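Putative prolyl-tRNA synthetase (Leishmania major, PDB 5XIL) probably catalyses the ATP-dependent attachment of L-proline to tRNA(Pro), this chain carrying the class II catalytic core, the anticodon-binding domain and the zinc-containing C-terminal domain. Local coordinates at residues A[235-238]-A[239-242]; A[344-347]-A[348-352]. All coordinates share one frame; numbering follows the deposited sequence.

How the contacts relate
From the N terminus, the chain first meets contact 1 in the class II synthetase core, where the short helix 236-241 follows strand 223-234 and leads by way of strand 245-247 to strand 253-265, the antiparallel partner of 223-234. Contact 2 opens about a hundred residues later in the anticodon-binding domain, on the last turns of helix 340-350, just before strand 354-358. Each is a local turn of helix and closes no long loop. The two lie in series, neither nested nor crossed, on opposite sides of the chain's centre, with nearest atoms about 39 Å apart. Contact 1 packs its helix on strand 253-265 and on Tyr116 of helix 111-122; contact 2 joins its domain to the chain's N-terminal region.

Contact 1: residues A[235-238]-A[239-242]; sequences QNFG and KMFD
Similar first torsions at Phe237, Met240 and Phe241 (chi1 from -78° to -75°) set each CG beside its own backbone N, and Met240 and Phe241 each run alongside Phe237 on the short helix 236-241. With chi2 extended (-178°), Met240 SD approaches the Phe237 ring obliquely in a Met-aromatic contact, 3.8 Å from Phe237 CD1 and 4.7 Å from the ring centroid. CE2 of Phe241 comes to the edge of the Phe237 ring, 3.9 Å from CD1, while Tyr116 meets that ring edge-to-face. Phe237 is buried, whereas Met240 is exposed. On another side of the helix the extended Lys239 chain runs back over the first turn, its CE 4.0 Å from Gln235 CB. Gln235, at the N-cap position, accepts the first helical bond from Lys239 N through its O at 3.2 Å, and its NE2 is tied to Ile256 O of strand 253-265. Asn236 ND2 is held by Asp209 OD1. Asp242, with positive phi, belongs to a Schellman motif following the last turn. Phe237 O accepts Phe241 N at 3.0 Å and also lies in the plane of the Phe241 ring, 3.3 Å from its CD2 edge.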
loop_
_atom_site.group_PDB
_atom_site.type_symbol
_atom_site.label_atom_id
_atom_site.label_comp_id
_atom_site.label_asym_id
_atom_site.label_seq_id
_atom_site.Cartn_x
_atom_site.Cartn_y
_atom_site.Cartn_z
ATOM N N GLN A 235 -10.455 20.704 20.850
ATOM C CA GLN A 235 -9.187 21.237 21.321
ATOM C C GLN A 235 -8.635 20.461 22.513
ATOM O O GLN A 235 -7.619 20.849 23.105
ATOM C CB GLN A 235 -9.398 22.709 21.715
ATOM C CG GLN A 235 -9.728 23.570 20.533
ATOM C CD GLN A 235 -10.089 24.996 20.909
ATOM O OE1 GLN A 235 -10.881 25.201 21.781
ATOM N NE2 GLN A 235 -9.571 25.954 20.180
ATOM N N ASN A 236 -9.253 19.351 22.878
ATOM C CA ASN A 236 -8.762 18.594 24.041
ATOM C C ASN A 236 -7.328 18.217 24.033
ATOM O O ASN A 236 -6.617 18.279 25.040
ATOM C CB ASN A 236 -9.592 17.308 24.213
ATOM C CG ASN A 236 -11.059 17.605 24.450
ATOM O OD1 ASN A 236 -11.358 18.360 25.340
ATOM N ND2 ASN A 236 -11.968 17.069 23.629
ATOM N N PHE A 237 -6.851 17.724 22.907
ATOM C CA PHE A 237 -5.496 17.257 22.856
ATOM C C PHE A 237 -4.464 18.322 22.704
ATOM O O PHE A 237 -3.334 18.141 23.127
ATOM C CB PHE A 237 -5.312 16.230 21.755
ATOM C CG PHE A 237 -5.820 14.875 22.147
ATOM C CD1 PHE A 237 -5.088 14.075 23.016
ATOM C CD2 PHE A 237 -7.060 14.416 21.713
ATOM C CE1 PHE A 237 -5.544 12.814 23.390
ATOM C CE2 PHE A 237 -7.500 13.154 22.077
ATOM C CZ PHE A 237 -6.744 12.348 22.904
ATOM N N GLY A 238 -4.852 19.428 22.103
ATOM C CA GLY A 238 -3.936 20.546 21.961
ATOM C C GLY A 238 -3.613 21.092 23.328
ATOM O O GLY A 238 -2.507 21.451 23.591
ATOM N N LYS A 239 -4.600 21.116 24.207
ATOM C CA LYS A 239 -4.369 21.520 25.567
ATOM C C LYS A 239 -3.444 20.566 26.295
ATOM O O LYS A 239 -2.502 20.994 26.922
ATOM C CB LYS A 239 -5.686 21.613 26.289
ATOM C CG LYS A 239 -6.567 22.650 25.663
ATOM C CD LYS A 239 -7.939 22.561 26.293
ATOM C CE LYS A 239 -8.929 23.494 25.628
ATOM N NZ LYS A 239 -10.234 23.278 26.312
ATOM N N MET A 240 -3.667 19.270 26.172
ATOM C CA MET A 240 -2.757 18.301 26.797
ATOM C C MET A 240 -1.311 18.419 26.345
ATOM O O MET A 240 -0.425 18.257 27.165
ATOM C CB MET A 240 -3.187 16.846 26.516
ATOM C CG MET A 240 -4.366 16.240 27.291
ATOM S SD MET A 240 -4.627 14.482 26.802
ATOM C CE MET A 240 -3.029 13.777 27.153
ATOM N N PHE A 241 -1.074 18.656 25.042
ATOM C CA PHE A 241 0.234 18.506 24.409
ATOM C C PHE A 241 0.821 19.851 24.025
ATOM O O PHE A 241 1.836 19.924 23.379
ATOM C CB PHE A 241 0.132 17.600 23.168
ATOM C CG PHE A 241 -0.009 16.173 23.527
ATOM C CD1 PHE A 241 1.117 15.419 23.805
ATOM C CD2 PHE A 241 -1.264 15.590 23.665
ATOM C CE1 PHE A 241 1.005 14.067 24.182
ATOM C CE2 PHE A 241 -1.378 14.245 24.047
ATOM C CZ PHE A 241 -0.244 13.482 24.292
ATOM N N ASP A 242 0.184 20.918 24.496
ATOM C CA ASP A 242 0.717 22.249 24.269
ATOM C C ASP A 242 0.934 22.533 22.764
ATOM O O ASP A 242 2.019 23.004 22.380
ATOM C CB ASP A 242 2.012 22.404 25.088
ATOM C CG ASP A 242 1.738 22.384 26.604
ATOM O OD1 ASP A 242 0.832 23.123 27.048
ATOM O OD2 ASP A 242 2.413 21.640 27.333
#

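Contact 2: residues A[344-347]-A[348-352]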
loop_
_atom_site.group_PDB
_atom_site.type_symbol
_atom_site.label_atom_id
_atom_site.label_comp_id
_atom_site.label_asym_id
_atom_site.label_seq_id
_atom_site.Cartn_x
_atom_site.Cartn_y
_atom_site.Cartn_z
ATOM N N PHE A 344 -15.921 -27.628 -8.307
ATOM C CA PHE A 344 -16.989 -26.686 -8.187
ATOM C C PHE A 344 -17.112 -26.342 -6.682
ATOM O O PHE A 344 -17.365 -25.184 -6.288
ATOM C CB PHE A 344 -18.362 -27.278 -8.588
ATOM C CG PHE A 344 -18.611 -27.452 -10.077
ATOM C CD1 PHE A 344 -17.590 -27.405 -11.034
ATOM C CD2 PHE A 344 -19.907 -27.742 -10.501
ATOM C CE1 PHE A 344 -17.834 -27.659 -12.372
ATOM C CE2 PHE A 344 -20.141 -27.963 -11.857
ATOM C CZ PHE A 344 -19.120 -27.909 -12.770
ATOM N N ASN A 345 -17.039 -27.371 -5.849
ATOM C CA ASN A 345 -17.243 -27.173 -4.394
ATOM C C ASN A 345 -16.170 -26.260 -3.766
ATOM O O ASN A 345 -16.500 -25.336 -2.966
ATOM C CB ASN A 345 -17.247 -28.507 -3.630
ATOM C CG ASN A 345 -17.295 -28.291 -2.108
ATOM O OD1 ASN A 345 -18.362 -27.958 -1.518
ATOM N ND2 ASN A 345 -16.165 -28.416 -1.484
ATOM N N HIS A 346 -14.916 -26.537 -4.104
ATOM C CA HIS A 346 -13.781 -25.809 -3.648
ATOM C C HIS A 346 -13.934 -24.306 -3.892
ATOM O O HIS A 346 -13.725 -23.488 -3.014
ATOM C CB HIS A 346 -12.521 -26.325 -4.346
ATOM C CG HIS A 346 -11.289 -25.512 -4.082
ATOM N ND1 HIS A 346 -10.545 -25.617 -2.921
ATOM C CD2 HIS A 346 -10.635 -24.609 -4.862
ATOM C CE1 HIS A 346 -9.526 -24.796 -2.985
ATOM N NE2 HIS A 346 -9.550 -24.184 -4.153
ATOM N N TRP A 347 -14.249 -23.931 -5.127
ATOM C CA TRP A 347 -14.471 -22.511 -5.485
ATOM C C TRP A 347 -15.785 -21.944 -4.962
ATOM O O TRP A 347 -15.876 -20.728 -4.730
ATOM C CB TRP A 347 -14.363 -22.335 -7.010
ATOM C CG TRP A 347 -12.912 -22.649 -7.478
ATOM C CD1 TRP A 347 -12.456 -23.793 -8.124
ATOM C CD2 TRP A 347 -11.738 -21.863 -7.205
ATOM N NE1 TRP A 347 -11.122 -23.723 -8.286
ATOM C CE2 TRP A 347 -10.640 -22.558 -7.745
ATOM C CE3 TRP A 347 -11.522 -20.622 -6.620
ATOM C CZ2 TRP A 347 -9.335 -22.069 -7.682
ATOM C CZ3 TRP A 347 -10.195 -20.110 -6.575
ATOM C CH2 TRP A 347 -9.137 -20.834 -7.094
ATOM N N GLU A 348 -16.796 -22.791 -4.790
ATOM C CA GLU A 348 -18.029 -22.394 -4.125
ATOM C C GLU A 348 -17.749 -21.963 -2.710
ATOM O O GLU A 348 -18.234 -20.922 -2.251
ATOM C CB GLU A 348 -19.029 -23.548 -4.089
ATOM C CG GLU A 348 -20.372 -23.180 -3.477
ATOM C CD GLU A 348 -21.441 -24.181 -3.840
ATOM O OE1 GLU A 348 -21.543 -25.232 -3.173
ATOM O OE2 GLU A 348 -22.146 -23.928 -4.827
ATOM N N VAL A 349 -16.979 -22.783 -2.014
ATOM C CA VAL A 349 -16.683 -22.473 -0.643
ATOM C C VAL A 349 -15.867 -21.171 -0.486
ATOM O O VAL A 349 -16.010 -20.414 0.495
ATOM C CB VAL A 349 -15.974 -23.656 0.020
ATOM C CG1 VAL A 349 -15.541 -23.254 1.429
ATOM C CG2 VAL A 349 -16.944 -24.856 0.071
ATOM N N LYS A 350 -14.994 -20.907 -1.473
ATOM C CA LYS A 350 -14.188 -19.687 -1.491
ATOM C C LYS A 350 -15.015 -18.518 -1.839
ATOM O O LYS A 350 -14.673 -17.397 -1.484
ATOM C CB LYS A 350 -12.999 -19.791 -2.440
ATOM C CG LYS A 350 -11.932 -20.748 -1.939
ATOM C CD LYS A 350 -10.839 -21.037 -2.953
ATOM C CE LYS A 350 -9.980 -19.815 -3.176
ATOM N NZ LYS A 350 -9.204 -19.594 -1.907
ATOM N N GLY A 351 -16.119 -18.738 -2.548
ATOM C CA GLY A 351 -16.992 -17.654 -2.890
ATOM C C GLY A 351 -16.665 -16.921 -4.164
ATOM O O GLY A 351 -17.086 -15.771 -4.313
ATOM N N VAL A 352 -16.011 -17.584 -5.120
ATOM C CA VAL A 352 -15.713 -16.968 -6.398
ATOM C C VAL A 352 -17.014 -16.502 -6.993
ATOM O O VAL A 352 -17.919 -17.260 -6.983
ATOM C CB VAL A 352 -15.108 -17.913 -7.426
ATOM C CG1 VAL A 352 -14.707 -17.073 -8.643
ATOM C CG2 VAL A 352 -13.924 -18.597 -6.843
#
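Lys350 folds back along the indole of Trp347 at the C-terminal end of helix 340-350, and this is the tightly packed part of the contact. A bend at chi3 (69°) brings Lys350 CE to 3.4 Å from Trp347 CZ3; a second bend, at chi4, turns NZ alone. The preceding carbon, CD, makes an off-centre CH-pi contact with the imidazole of His346, 4.0 Å from the ring centroid. His346 CD2 lies over one face of the indole, toward its rim; the lysine chain touches both rings. Lys350 NZ is hydrogen-bonded to Ala24 O and salt-bridged to Glu25. A Schellman motif closes the helix here: Trp347 O accepts both Val352 N at 3.2 Å and Gly351 N at 3.0 Å, and Gly351 takes the positive phi (88°) that suits glycine. Gly351 N also makes a weak bond to Glu348 O.

The side carrying Phe344, Asn345 and Glu348 is looser and partly exposed, although Val349 itself is buried. Asn345 and Val349 lie alongside each other, the amide OD1 3.8 Å from Val349 CG2 and bonded to Gly4 N. Glu348 reaches Arg280 in a salt bridge, and the Phe344 ring leads away from the later residues to a cation-pi contact with Arg355.

In the anticodon-binding domain the helix spans the crossover between parallel strands 330-332 and 354-358. Phe344 and Trp347 rest on Ile296 and Ile294 of strand 293-297, which lies between them in the sheet, while Lys350 meets Trp41 of helix 40-60.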